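PDB 7AJ0: arylsulfatase from Pseudoalteromonas sp. MB47, which probably removes sulfate groups by hydrolysis from fucoidan, a sulfated algal polysaccharide, as a calcium-containing sulfatase that assembles into a hexamer. Local coordinates for residues 21-26 against 394-400; 49-53 against 258-262; 117-121 against 134-138; 252-257 against 308-314. One frame throughout, in Å; residues are numbered along the deposited sequence.

Interaction 1. Residues 21-26 against 394-400; sequences KPNMEP and LPSNMYF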
loop_
_atom_site.group_PDB
_atom_site.type_symbol
_atom_site.label_atom_id
_atom_site.label_comp_id
_atom_site.label_asym_id
_atom_site.label_seq_id
_atom_site.Cartn_x
_atom_site.Cartn_y
_atom_site.Cartn_z
ATOM N N LYS A 21 41.058 24.823 -12.688
ATOM C CA LYS A 21 40.834 26.108 -12.035
ATOM C C LYS A 21 39.985 25.896 -10.785
ATOM O O LYS A 21 39.017 25.127 -10.822
ATOM C CB LYS A 21 40.135 27.090 -12.981
ATOM C CG LYS A 21 40.205 28.555 -12.552
ATOM C CD LYS A 21 39.445 29.456 -13.530
ATOM C CE LYS A 21 39.295 30.885 -13.001
ATOM N NZ LYS A 21 38.186 31.631 -13.680
ATOM N N PRO A 22 40.317 26.540 -9.665
ATOM C CA PRO A 22 39.611 26.230 -8.410
ATOM C C PRO A 22 38.097 26.352 -8.479
ATOM O O PRO A 22 37.397 25.644 -7.741
ATOM C CB PRO A 22 40.198 27.251 -7.420
ATOM C CG PRO A 22 41.542 27.568 -7.963
ATOM C CD PRO A 22 41.407 27.516 -9.460
ATOM N N ASN A 23 37.565 27.226 -9.329
ATOM C CA ASN A 23 36.133 27.476 -9.389
ATOM C C ASN A 23 35.427 26.646 -10.457
ATOM O O ASN A 23 34.292 26.971 -10.829
ATOM C CB ASN A 23 35.870 28.962 -9.646
ATOM C CG ASN A 23 36.258 29.382 -11.052
ATOM O OD1 ASN A 23 37.252 28.907 -11.600
ATOM N ND2 ASN A 23 35.466 30.266 -11.647
ATOM N N MET A 24 36.067 25.590 -10.958
ATOM C CA MET A 24 35.515 24.758 -12.016
ATOM C C MET A 24 35.340 23.331 -11.511
ATOM O O MET A 24 36.198 22.811 -10.791
ATOM C CB MET A 24 36.427 24.743 -13.250
ATOM C CG MET A 24 36.784 26.110 -13.796
ATOM S SD MET A 24 35.496 26.824 -14.829
ATOM C CE MET A 24 35.532 25.722 -16.244
ATOM N N GLU A 25 34.239 22.700 -11.897
ATOM C CA GLU A 25 34.030 21.305 -11.542
ATOM C C GLU A 25 35.229 20.479 -11.999
ATOM O O GLU A 25 35.597 20.534 -13.180
ATOM C CB GLU A 25 32.748 20.773 -12.186
ATOM C CG GLU A 25 32.448 19.307 -11.871
ATOM C CD GLU A 25 32.160 19.055 -10.397
ATOM O OE1 GLU A 25 31.901 20.029 -9.658
ATOM O OE2 GLU A 25 32.192 17.877 -9.978
ATOM N N PRO A 26 35.870 19.722 -11.106
ATOM C CA PRO A 26 36.988 18.875 -11.539
ATOM C C PRO A 26 36.560 17.924 -12.644
ATOM O O PRO A 26 35.429 17.437 -12.666
ATOM C CB PRO A 26 37.377 18.119 -10.263
ATOM C CG PRO A 26 36.918 19.002 -9.152
ATOM C CD PRO A 26 35.659 19.660 -9.647
ATOM N N LEU A 394 35.250 33.340 -17.648
ATOM C CA LEU A 394 34.272 33.067 -16.596
ATOM C C LEU A 394 34.705 33.727 -15.290
ATOM O O LEU A 394 35.866 33.589 -14.891
ATOM C CB LEU A 394 34.111 31.565 -16.391
ATOM C CG LEU A 394 33.388 30.777 -17.482
ATOM C CD1 LEU A 394 33.369 29.297 -17.127
ATOM C CD2 LEU A 394 31.975 31.290 -17.685
ATOM N N PRO A 395 33.808 34.433 -14.598
ATOM C CA PRO A 395 34.205 35.087 -13.343
ATOM C C PRO A 395 34.691 34.076 -12.314
ATOM O O PRO A 395 34.144 32.980 -12.182
ATOM C CB PRO A 395 32.922 35.796 -12.884
ATOM C CG PRO A 395 31.809 35.112 -13.612
ATOM C CD PRO A 395 32.386 34.659 -14.922
ATOM N N SER A 396 35.728 34.466 -11.571
ATOM C CA SER A 396 36.406 33.556 -10.658
ATOM C C SER A 396 35.730 33.438 -9.299
ATOM O O SER A 396 36.102 32.556 -8.517
ATOM C CB SER A 396 37.855 34.014 -10.462
ATOM O OG SER A 396 38.509 34.153 -11.709
ATOM N N ASN A 397 34.760 34.296 -8.995
ATOM C CA ASN A 397 34.043 34.238 -7.729
ATOM C C ASN A 397 32.825 33.327 -7.782
ATOM O O ASN A 397 32.113 33.208 -6.780
ATOM C CB ASN A 397 33.610 35.648 -7.311
ATOM C CG ASN A 397 32.634 36.270 -8.288
ATOM O OD1 ASN A 397 32.979 36.545 -9.437
ATOM N ND2 ASN A 397 31.410 36.501 -7.834
ATOM N N MET A 398 32.570 32.685 -8.919
ATOM C CA MET A 398 31.421 31.810 -9.098
ATOM C C MET A 398 31.896 30.413 -9.470
ATOM O O MET A 398 32.785 30.253 -10.313
ATOM C CB MET A 398 30.484 32.355 -10.183
ATOM C CG MET A 398 29.768 33.641 -9.793
ATOM S SD MET A 398 29.089 34.548 -11.202
ATOM C CE MET A 398 28.143 33.270 -12.028
ATOM N N TYR A 399 31.305 29.406 -8.831
ATOM C CA TYR A 399 31.620 28.018 -9.139
ATOM C C TYR A 399 30.797 27.559 -10.335
ATOM O O TYR A 399 29.591 27.817 -10.403
ATOM C CB TYR A 399 31.337 27.126 -7.932
ATOM C CG TYR A 399 31.948 25.746 -8.021
ATOM C CD1 TYR A 399 33.221 25.501 -7.530
ATOM C CD2 TYR A 399 31.251 24.689 -8.586
ATOM C CE1 TYR A 399 33.786 24.245 -7.602
ATOM C CE2 TYR A 399 31.811 23.426 -8.662
ATOM C CZ TYR A 399 33.079 23.211 -8.166
ATOM O OH TYR A 399 33.647 21.962 -8.232
ATOM N N PHE A 400 31.447 26.880 -11.274
ATOM C CA PHE A 400 30.799 26.397 -12.488
ATOM C C PHE A 400 30.797 24.876 -12.487
ATOM O O PHE A 400 31.853 24.246 -12.362
ATOM C CB PHE A 400 31.497 26.950 -13.727
ATOM C CG PHE A 400 31.168 28.384 -14.002
ATOM C CD1 PHE A 400 30.079 28.714 -14.789
ATOM C CD2 PHE A 400 31.931 29.403 -13.458
ATOM C CE1 PHE A 400 29.764 30.033 -15.038
ATOM C CE2 PHE A 400 31.619 30.724 -13.704
ATOM C CZ PHE A 400 30.535 31.040 -14.494
#
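Lys21 opens a type I beta turn, closed by the bond from Met24 N to Lys21 O (3.0 Å), and its all-trans side chain runs out to donate from NZ to Ser396 OG at 3.2 Å. Asn23 takes part in two of the five hydrogen bonds across the segments. Its ND2 donates to Met398 O (3.0 Å), while its carbonyl O accepts from Phe400 N (2.9 Å, 161° at the hydrogen), lies over one face of the Tyr399 ring and takes a CA-H...O contact from Tyr399 CA (3.3 Å). Met24 points its CA-CB bond away, yet SD packs on Leu394 CD1 (4.0 Å) and Phe400 CB (4.1 Å), close to Met382 of helix 377-387. Glu25 N then donates to Phe400 O at 2.9 Å, and Glu25 OE1 accepts from Tyr399 OH at 3.0 Å. The two backbone bonds flanking Met24 and reaching Phe400 define a single isolated beta bridge, which ties the N-terminal extension to the loop between helices 377-387 and 406-409.

Interaction 2. Residues 49-53 against 258-262; sequences GRKPN and EGKPF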
loop_
_atom_site.group_PDB
_atom_site.type_symbol
_atom_site.label_atom_id
_atom_site.label_comp_id
_atom_site.label_asym_id
_atom_site.label_seq_id
_atom_site.Cartn_x
_atom_site.Cartn_y
_atom_site.Cartn_z
ATOM N N GLY A 49 37.360 28.303 -42.336
ATOM C CA GLY A 49 37.705 29.703 -42.243
ATOM C C GLY A 49 37.111 30.455 -41.075
ATOM O O GLY A 49 37.283 31.677 -41.004
ATOM N N ARG A 50 36.419 29.778 -40.165
ATOM C CA ARG A 50 35.876 30.441 -38.984
ATOM C C ARG A 50 35.423 29.384 -37.986
ATOM O O ARG A 50 35.354 28.192 -38.299
ATOM C CB ARG A 50 34.724 31.386 -39.345
ATOM C CG ARG A 50 33.498 30.720 -39.965
ATOM C CD ARG A 50 32.395 31.755 -40.168
ATOM N NE ARG A 50 31.139 31.183 -40.642
ATOM C CZ ARG A 50 30.731 31.200 -41.910
ATOM N NH1 ARG A 50 31.478 31.755 -42.857
ATOM N NH2 ARG A 50 29.564 30.659 -42.227
ATOM N N LYS A 51 35.118 29.842 -36.771
ATOM C CA LYS A 51 34.720 28.942 -35.701
ATOM C C LYS A 51 33.416 28.232 -36.056
ATOM O O LYS A 51 32.634 28.717 -36.877
ATOM C CB LYS A 51 34.560 29.714 -34.395
ATOM C CG LYS A 51 35.867 30.227 -33.812
ATOM C CD LYS A 51 35.613 31.172 -32.647
ATOM C CE LYS A 51 36.910 31.721 -32.073
ATOM N NZ LYS A 51 36.660 32.826 -31.103
ATOM N N PRO A 52 33.162 27.077 -35.445
ATOM C CA PRO A 52 31.967 26.305 -35.798
ATOM C C PRO A 52 30.689 26.885 -35.215
ATOM O O PRO A 52 30.692 27.577 -34.195
ATOM C CB PRO A 52 32.255 24.919 -35.203
ATOM C CG PRO A 52 33.164 25.196 -34.052
ATOM C CD PRO A 52 34.019 26.366 -34.476
ATOM N N ASN A 53 29.585 26.591 -35.900
ATOM C CA ASN A 53 28.264 26.894 -35.385
ATOM C C ASN A 53 27.830 25.804 -34.409
ATOM O O ASN A 53 28.300 24.664 -34.460
ATOM C CB ASN A 53 27.235 26.986 -36.513
ATOM C CG ASN A 53 27.746 27.746 -37.716
ATOM O OD1 ASN A 53 28.180 28.892 -37.608
ATOM N ND2 ASN A 53 27.692 27.107 -38.879
ATOM N N GLU A 258 25.954 36.574 -43.643
ATOM C CA GLU A 258 26.929 37.533 -43.140
ATOM C C GLU A 258 28.310 36.919 -42.946
ATOM O O GLU A 258 29.273 37.660 -42.715
ATOM C CB GLU A 258 26.458 38.121 -41.808
ATOM C CG GLU A 258 25.187 38.942 -41.902
ATOM C CD GLU A 258 24.635 39.316 -40.538
ATOM O OE1 GLU A 258 25.414 39.322 -39.561
ATOM O OE2 GLU A 258 23.422 39.597 -40.443
ATOM N N GLY A 259 28.429 35.596 -43.023
ATOM C CA GLY A 259 29.704 34.945 -42.810
ATOM C C GLY A 259 30.129 34.840 -41.368
ATOM O O GLY A 259 31.323 34.673 -41.097
ATOM N N LYS A 260 29.193 34.927 -40.427
ATOM C CA LYS A 260 29.534 34.868 -39.015
ATOM C C LYS A 260 29.061 33.559 -38.395
ATOM O O LYS A 260 28.022 33.017 -38.784
ATOM C CB LYS A 260 28.910 36.037 -38.243
ATOM C CG LYS A 260 29.553 37.384 -38.539
ATOM C CD LYS A 260 28.836 38.515 -37.816
ATOM C CE LYS A 260 29.492 39.856 -38.109
ATOM N NZ LYS A 260 28.670 40.999 -37.629
ATOM N N PRO A 261 29.800 33.022 -37.426
ATOM C CA PRO A 261 29.320 31.824 -36.729
ATOM C C PRO A 261 28.055 32.140 -35.947
ATOM O O PRO A 261 27.905 33.228 -35.385
ATOM C CB PRO A 261 30.480 31.452 -35.796
ATOM C CG PRO A 261 31.657 32.258 -36.269
ATOM C CD PRO A 261 31.089 33.495 -36.889
ATOM N N PHE A 262 27.138 31.179 -35.917
ATOM C CA PHE A 262 25.899 31.336 -35.174
ATOM C C PHE A 262 25.854 30.340 -34.022
ATOM O O PHE A 262 26.374 29.225 -34.117
ATOM C CB PHE A 262 24.667 31.163 -36.082
ATOM C CG PHE A 262 24.404 29.746 -36.518
ATOM C CD1 PHE A 262 23.773 28.846 -35.670
ATOM C CD2 PHE A 262 24.756 29.323 -37.788
ATOM C CE1 PHE A 262 23.526 27.548 -36.069
ATOM C CE2 PHE A 262 24.507 28.026 -38.197
ATOM C CZ PHE A 262 23.891 27.137 -37.335
HETATM O O HOH W 1 27.656 30.440 -40.192
#
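Asn53, with chi1 near -43° (m), does two jobs at the start of strand 53-59. Its OD1 accepts from Phe262 N at 3.0 Å with an angle of 162° at the hydrogen, and its CB sits 3.4 Å from the centroid of the Phe262 ring, 15° off the normal, a CH-pi contact over the ring face. The p rotamer of Phe262 (chi1 73°) brings the ring under that methylene. On its other polar atom, Asn53 ND2 is bonded to Gln314 OE1 and Thr318 OG1. Arg50 is extended beyond chi1 (p, then t, t) and lays its CD 3.2 Å from Gly259 O and 3.9 Å from Pro261 CD. Gly259 has positive phi (77°) and ends helix 240-258 in a Schellman motif. Lys51 CB meets Pro261 CG at 4.3 Å, but its end leads away to Gly388 O. A water accepts from Arg50 NH2 (2.8 Å) and lies within hydrogen-bonding distance of Asn53 OD1 (3.1 Å) and Lys260 O (3.0 Å). Where parallel strands 53-59 and 262-267 begin, the one direct hydrogen bond between the segments thus uses a side-chain amide, supplemented by CH-pi packing and a water, before backbone pairing of Phe262 with Val54 takes over.

Interaction 3. Residues 117-121 against 134-138; sequences RSGLV and PWEKE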
loop_
_atom_site.group_PDB
_atom_site.type_symbol
_atom_site.label_atom_id
_atom_site.label_comp_id
_atom_site.label_asym_id
_atom_site.label_seq_id
_atom_site.Cartn_x
_atom_site.Cartn_y
_atom_site.Cartn_z
ATOM N N ARG A 117 22.916 27.363 -7.157
ATOM C CA ARG A 117 23.948 28.383 -7.011
ATOM C C ARG A 117 23.446 29.745 -7.477
ATOM O O ARG A 117 23.748 30.771 -6.858
ATOM C CB ARG A 117 25.197 27.997 -7.802
ATOM C CG ARG A 117 25.765 26.625 -7.481
ATOM C CD ARG A 117 27.140 26.459 -8.105
ATOM N NE ARG A 117 27.623 25.082 -8.054
ATOM C CZ ARG A 117 28.292 24.552 -7.034
ATOM N NH1 ARG A 117 28.559 25.276 -5.957
ATOM N NH2 ARG A 117 28.691 23.290 -7.092
ATOM N N SER A 118 22.678 29.770 -8.565
ATOM C CA SER A 118 22.255 31.021 -9.180
ATOM C C SER A 118 20.982 31.587 -8.571
ATOM O O SER A 118 20.770 32.803 -8.618
ATOM C CB SER A 118 22.038 30.815 -10.683
ATOM O OG SER A 118 20.972 29.911 -10.927
ATOM N N GLY A 119 20.137 30.739 -7.991
ATOM C CA GLY A 119 18.825 31.152 -7.553
ATOM C C GLY A 119 17.730 30.923 -8.567
ATOM O O GLY A 119 16.564 31.225 -8.280
ATOM N N LEU A 120 18.066 30.393 -9.739
ATOM C CA LEU A 120 17.105 30.177 -10.818
ATOM C C LEU A 120 16.429 28.815 -10.693
ATOM O O LEU A 120 16.434 28.002 -11.618
ATOM C CB LEU A 120 17.809 30.324 -12.162
ATOM C CG LEU A 120 18.492 31.674 -12.392
ATOM C CD1 LEU A 120 19.362 31.653 -13.639
ATOM C CD2 LEU A 120 17.453 32.784 -12.482
ATOM N N VAL A 121 15.843 28.558 -9.519
ATOM C CA VAL A 121 15.069 27.340 -9.312
ATOM C C VAL A 121 13.594 27.534 -9.633
ATOM O O VAL A 121 12.861 26.541 -9.767
ATOM C CB VAL A 121 15.206 26.827 -7.863
ATOM C CG1 VAL A 121 16.662 26.498 -7.551
ATOM C CG2 VAL A 121 14.658 27.848 -6.863
ATOM N N PRO A 134 18.990 37.922 -10.654
ATOM C CA PRO A 134 20.053 36.908 -10.748
ATOM C C PRO A 134 20.810 36.947 -12.062
ATOM O O PRO A 134 21.985 36.560 -12.108
ATOM C CB PRO A 134 19.295 35.583 -10.581
ATOM C CG PRO A 134 18.015 35.947 -9.906
ATOM C CD PRO A 134 17.668 37.321 -10.388
ATOM N N TRP A 135 20.174 37.414 -13.137
ATOM C CA TRP A 135 20.795 37.358 -14.452
ATOM C C TRP A 135 21.878 38.408 -14.653
ATOM O O TRP A 135 22.705 38.249 -15.557
ATOM C CB TRP A 135 19.728 37.499 -15.535
ATOM C CG TRP A 135 19.194 36.178 -15.966
ATOM C CD1 TRP A 135 17.948 35.677 -15.732
ATOM C CD2 TRP A 135 19.905 35.169 -16.689
ATOM N NE1 TRP A 135 17.836 34.421 -16.277
ATOM C CE2 TRP A 135 19.025 34.087 -16.871
ATOM C CE3 TRP A 135 21.201 35.079 -17.206
ATOM C CZ2 TRP A 135 19.398 32.929 -17.548
ATOM C CZ3 TRP A 135 21.569 33.929 -17.877
ATOM C CH2 TRP A 135 20.672 32.870 -18.042
ATOM N N GLU A 136 21.898 39.471 -13.848
ATOM C CA GLU A 136 23.029 40.392 -13.903
ATOM C C GLU A 136 24.322 39.663 -13.565
ATOM O O GLU A 136 25.346 39.844 -14.233
ATOM C CB GLU A 136 22.805 41.566 -12.950
ATOM C CG GLU A 136 21.631 42.460 -13.326
ATOM C CD GLU A 136 21.483 43.658 -12.401
ATOM O OE1 GLU A 136 20.441 44.345 -12.475
ATOM O OE2 GLU A 136 22.408 43.912 -11.600
ATOM N N LYS A 137 24.274 38.800 -12.549
ATOM C CA LYS A 137 25.443 38.072 -12.066
ATOM C C LYS A 137 25.809 36.911 -12.980
ATOM O O LYS A 137 26.994 36.674 -13.236
ATOM C CB LYS A 137 25.145 37.592 -10.642
ATOM C CG LYS A 137 26.139 36.659 -9.987
ATOM C CD LYS A 137 25.584 36.259 -8.607
ATOM C CE LYS A 137 26.448 35.235 -7.879
ATOM N NZ LYS A 137 27.670 35.833 -7.265
ATOM N N GLU A 138 24.816 36.190 -13.492
ATOM C CA GLU A 138 25.089 35.034 -14.333
ATOM C C GLU A 138 25.616 35.472 -15.699
ATOM O O GLU A 138 25.391 36.597 -16.154
ATOM C CB GLU A 138 23.828 34.186 -14.499
ATOM C CG GLU A 138 23.227 33.690 -13.189
ATOM C CD GLU A 138 24.205 32.873 -12.365
ATOM O OE1 GLU A 138 24.196 33.003 -11.120
ATOM O OE2 GLU A 138 24.986 32.104 -12.965
#
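The end of helix 115-118 and the turn after it pack here, in the sulfatase domain, against the short helix 134-137 and Glu138 just beyond, a buried contact beside helix 102-111, which carries the calcium ligand Cys102 at its start. Leu120 has the largest covered area of any residue here (71 Å²): its CA-CB bond points toward the partner, CD2 reaches Pro134 CB at 3.9 Å, and CD1 comes within 4.1 Å of Trp135 CE2. The backbone that presents it is tightly turned. Ser118 OG accepts from Leu120 N (3.2 Å, 159° at the hydrogen) in an ST turn, Gly119 leaves the helix with phi of 93°, and Leu120 centres an inverse gamma turn. Pro134 CB also lies 3.7 Å from Ser118 O. Glu138 N donates to Pro134 O at 3.2 Å; Glu138 OE1 is 3.1 Å from Ser118 CB, while its carboxylate forms a salt bridge with Arg113. No hydrogen bond joins the two segments, and Trp135 NE1 instead donates to Val160 O.

Interaction 4. Residues 252-257 against 308-314; sequences INQAVD and LLKEKGQ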
loop_
_atom_site.group_PDB
_atom_site.type_symbol
_atom_site.label_atom_id
_atom_site.label_comp_id
_atom_site.label_asym_id
_atom_site.label_seq_id
_atom_site.Cartn_x
_atom_site.Cartn_y
_atom_site.Cartn_z
ATOM N N ILE A 252 19.315 31.621 -39.109
ATOM C CA ILE A 252 20.445 30.891 -39.677
ATOM C C ILE A 252 20.820 31.466 -41.037
ATOM O O ILE A 252 22.003 31.675 -41.333
ATOM C CB ILE A 252 20.118 29.388 -39.759
ATOM C CG1 ILE A 252 20.181 28.770 -38.359
ATOM C CG2 ILE A 252 21.072 28.677 -40.709
ATOM C CD1 ILE A 252 19.536 27.410 -38.253
ATOM N N ASN A 253 19.822 31.735 -41.884
ATOM C CA ASN A 253 20.105 32.338 -43.181
ATOM C C ASN A 253 20.857 33.653 -43.025
ATOM O O ASN A 253 21.820 33.918 -43.753
ATOM C CB ASN A 253 18.806 32.566 -43.957
ATOM C CG ASN A 253 18.253 31.291 -44.555
ATOM O OD1 ASN A 253 18.982 30.323 -44.756
ATOM N ND2 ASN A 253 16.960 31.286 -44.849
ATOM N N GLN A 254 20.435 34.487 -42.073
ATOM C CA GLN A 254 21.047 35.801 -41.914
ATOM C C GLN A 254 22.482 35.691 -41.413
ATOM O O GLN A 254 23.354 36.454 -41.844
ATOM C CB GLN A 254 20.203 36.649 -40.964
ATOM C CG GLN A 254 20.682 38.076 -40.804
ATOM C CD GLN A 254 19.736 38.911 -39.961
ATOM O OE1 GLN A 254 18.697 38.429 -39.511
ATOM N NE2 GLN A 254 20.093 40.173 -39.744
ATOM N N ALA A 255 22.751 34.744 -40.511
ATOM C CA ALA A 255 24.107 34.595 -39.990
ATOM C C ALA A 255 25.038 33.987 -41.032
ATOM O O ALA A 255 26.201 34.393 -41.147
ATOM C CB ALA A 255 24.092 33.737 -38.724
ATOM N N VAL A 256 24.553 33.011 -41.799
ATOM C CA VAL A 256 25.400 32.381 -42.804
ATOM C C VAL A 256 25.690 33.353 -43.941
ATOM O O VAL A 256 26.784 33.355 -44.514
ATOM C CB VAL A 256 24.756 31.083 -43.318
ATOM C CG1 VAL A 256 25.576 30.502 -44.462
ATOM C CG2 VAL A 256 24.614 30.073 -42.184
ATOM N N ASP A 257 24.711 34.197 -44.288
ATOM C CA ASP A 257 24.920 35.168 -45.360
ATOM C C ASP A 257 25.885 36.270 -44.941
ATOM O O ASP A 257 26.568 36.851 -45.793
ATOM C CB ASP A 257 23.581 35.767 -45.796
ATOM C CG ASP A 257 22.699 34.766 -46.524
ATOM O OD1 ASP A 257 23.178 33.651 -46.823
ATOM O OD2 ASP A 257 21.523 35.092 -46.796
ATOM N N LEU A 308 18.074 22.713 -44.005
ATOM C CA LEU A 308 18.503 24.086 -44.246
ATOM C C LEU A 308 20.018 24.210 -44.124
ATOM O O LEU A 308 20.670 24.835 -44.968
ATOM C CB LEU A 308 17.799 25.027 -43.269
ATOM C CG LEU A 308 18.302 26.471 -43.230
ATOM C CD1 LEU A 308 18.145 27.136 -44.590
ATOM C CD2 LEU A 308 17.571 27.256 -42.146
ATOM N N LEU A 309 20.597 23.617 -43.076
ATOM C CA LEU A 309 22.046 23.668 -42.909
ATOM C C LEU A 309 22.759 23.002 -44.082
ATOM O O LEU A 309 23.802 23.484 -44.542
ATOM C CB LEU A 309 22.443 23.000 -41.594
ATOM C CG LEU A 309 21.970 23.702 -40.323
ATOM C CD1 LEU A 309 22.172 22.805 -39.112
ATOM C CD2 LEU A 309 22.699 25.021 -40.128
ATOM N N LYS A 310 22.211 21.891 -44.575
ATOM C CA LYS A 310 22.800 21.220 -45.730
ATOM C C LYS A 310 22.739 22.104 -46.967
ATOM O O LYS A 310 23.719 22.210 -47.714
ATOM C CB LYS A 310 22.075 19.897 -45.972
ATOM C CG LYS A 310 22.660 19.025 -47.067
ATOM C CD LYS A 310 22.072 17.618 -46.984
ATOM C CE LYS A 310 22.586 16.714 -48.090
ATOM N NZ LYS A 310 21.704 16.738 -49.289
ATOM N N GLU A 311 21.598 22.760 -47.194
ATOM C CA GLU A 311 21.438 23.597 -48.378
ATOM C C GLU A 311 22.359 24.808 -48.340
ATOM O O GLU A 311 22.767 25.308 -49.394
ATOM C CB GLU A 311 19.977 24.038 -48.505
ATOM C CG GLU A 311 19.643 24.759 -49.804
ATOM C CD GLU A 311 19.723 26.273 -49.686
ATOM O OE1 GLU A 311 19.636 26.796 -48.554
ATOM O OE2 GLU A 311 19.868 26.941 -50.734
ATOM N N LYS A 312 22.701 25.289 -47.147
ATOM C CA LYS A 312 23.614 26.410 -46.988
ATOM C C LYS A 312 25.072 25.978 -46.903
ATOM O O LYS A 312 25.948 26.834 -46.738
ATOM C CB LYS A 312 23.244 27.209 -45.734
ATOM C CG LYS A 312 21.878 27.868 -45.812
ATOM C CD LYS A 312 21.997 29.370 -46.017
ATOM C CE LYS A 312 20.924 29.885 -46.963
ATOM N NZ LYS A 312 20.887 31.374 -46.994
ATOM N N GLY A 313 25.355 24.683 -47.006
ATOM C CA GLY A 313 26.722 24.210 -46.932
ATOM C C GLY A 313 27.380 24.391 -45.585
ATOM O O GLY A 313 28.599 24.573 -45.520
ATOM N N GLN A 314 26.604 24.330 -44.500
ATOM C CA GLN A 314 27.125 24.565 -43.159
ATOM C C GLN A 314 27.042 23.342 -42.251
ATOM O O GLN A 314 27.267 23.471 -41.042
ATOM C CB GLN A 314 26.378 25.733 -42.502
ATOM C CG GLN A 314 26.682 27.086 -43.111
ATOM C CD GLN A 314 28.104 27.537 -42.842
ATOM O OE1 GLN A 314 28.584 27.487 -41.707
ATOM N NE2 GLN A 314 28.790 27.981 -43.889
#
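This is a helix-to-helix packing contact at the C-terminal ends of helices 240-258 and 290-311, partly buried, its centre about 24 Å from the centre of the chain. The closest CA pairs, Ile252-Leu309 at 8.1 Å and Val256-Lys312 at 7.5 Å, are one helical turn apart on the first helix, so a single face of it serves the contact. At the inner end Ile252 CG2 touches Leu308 CD2 and Leu309 CD2, each at 4.0 Å. Both Ile252 and Leu309 continue onto the central sheet, Ile252 on Leu264 and Leu309 on Phe262 and Ile320, as expected where helices cover the sheet of an alkaline-phosphatase-like alpha/beta fold. Further along, Val256 CG2 packs on Gln314 CG at 3.7 Å, and Val256 CG1 lies 4.1 Å from Lys312 CD. The second helix stops in a Schellman motif: Gly313 has phi of 67°, with Gln314 N bonded to Leu309 O (2.9 Å) and Gly313 N to Lys310 O (3.0 Å). Beyond that turn the CA-CB bond of Gln314 points toward the partner helix, while its OE1 accepts from Asn53 ND2. On the outer side, Lys312, bent at chi2 (-106°) and chi3 (142°), reaches across to the first helix. Asn253 OD1 comes within 3.0 Å of Lys312 CE, and Lys312 NZ makes a salt bridge with Asp257 OD1 at 3.2 Å, weak as a hydrogen bond.

In the fold
The four contacts form two clusters. Interactions 2 and 4, with centres 10 Å apart, share one end of the central sheet: a probable hydrogen bond from Asn53 ND2 to Gln314 OE1 (3.0 Å) joins them, and Phe262 CZ packs 3.7 Å from Leu309 CD2. Interactions 1 and 3 have centres 15 Å apart and touch through Tyr399 CD2 and Arg117 NH2 (3.3 Å) and through Met398 CE and Glu138 OE2 (3.5 Å). Between the clusters, nearest atoms stay about 14 Å (1 and 2) to 23 Å (1 and 4) apart. The Leu120 side chain of interaction 3 is about 14 Å from the calcium held by Asp60, Asp61, Cys102, Asp325 and Asn326, so this contact supplies no ligand.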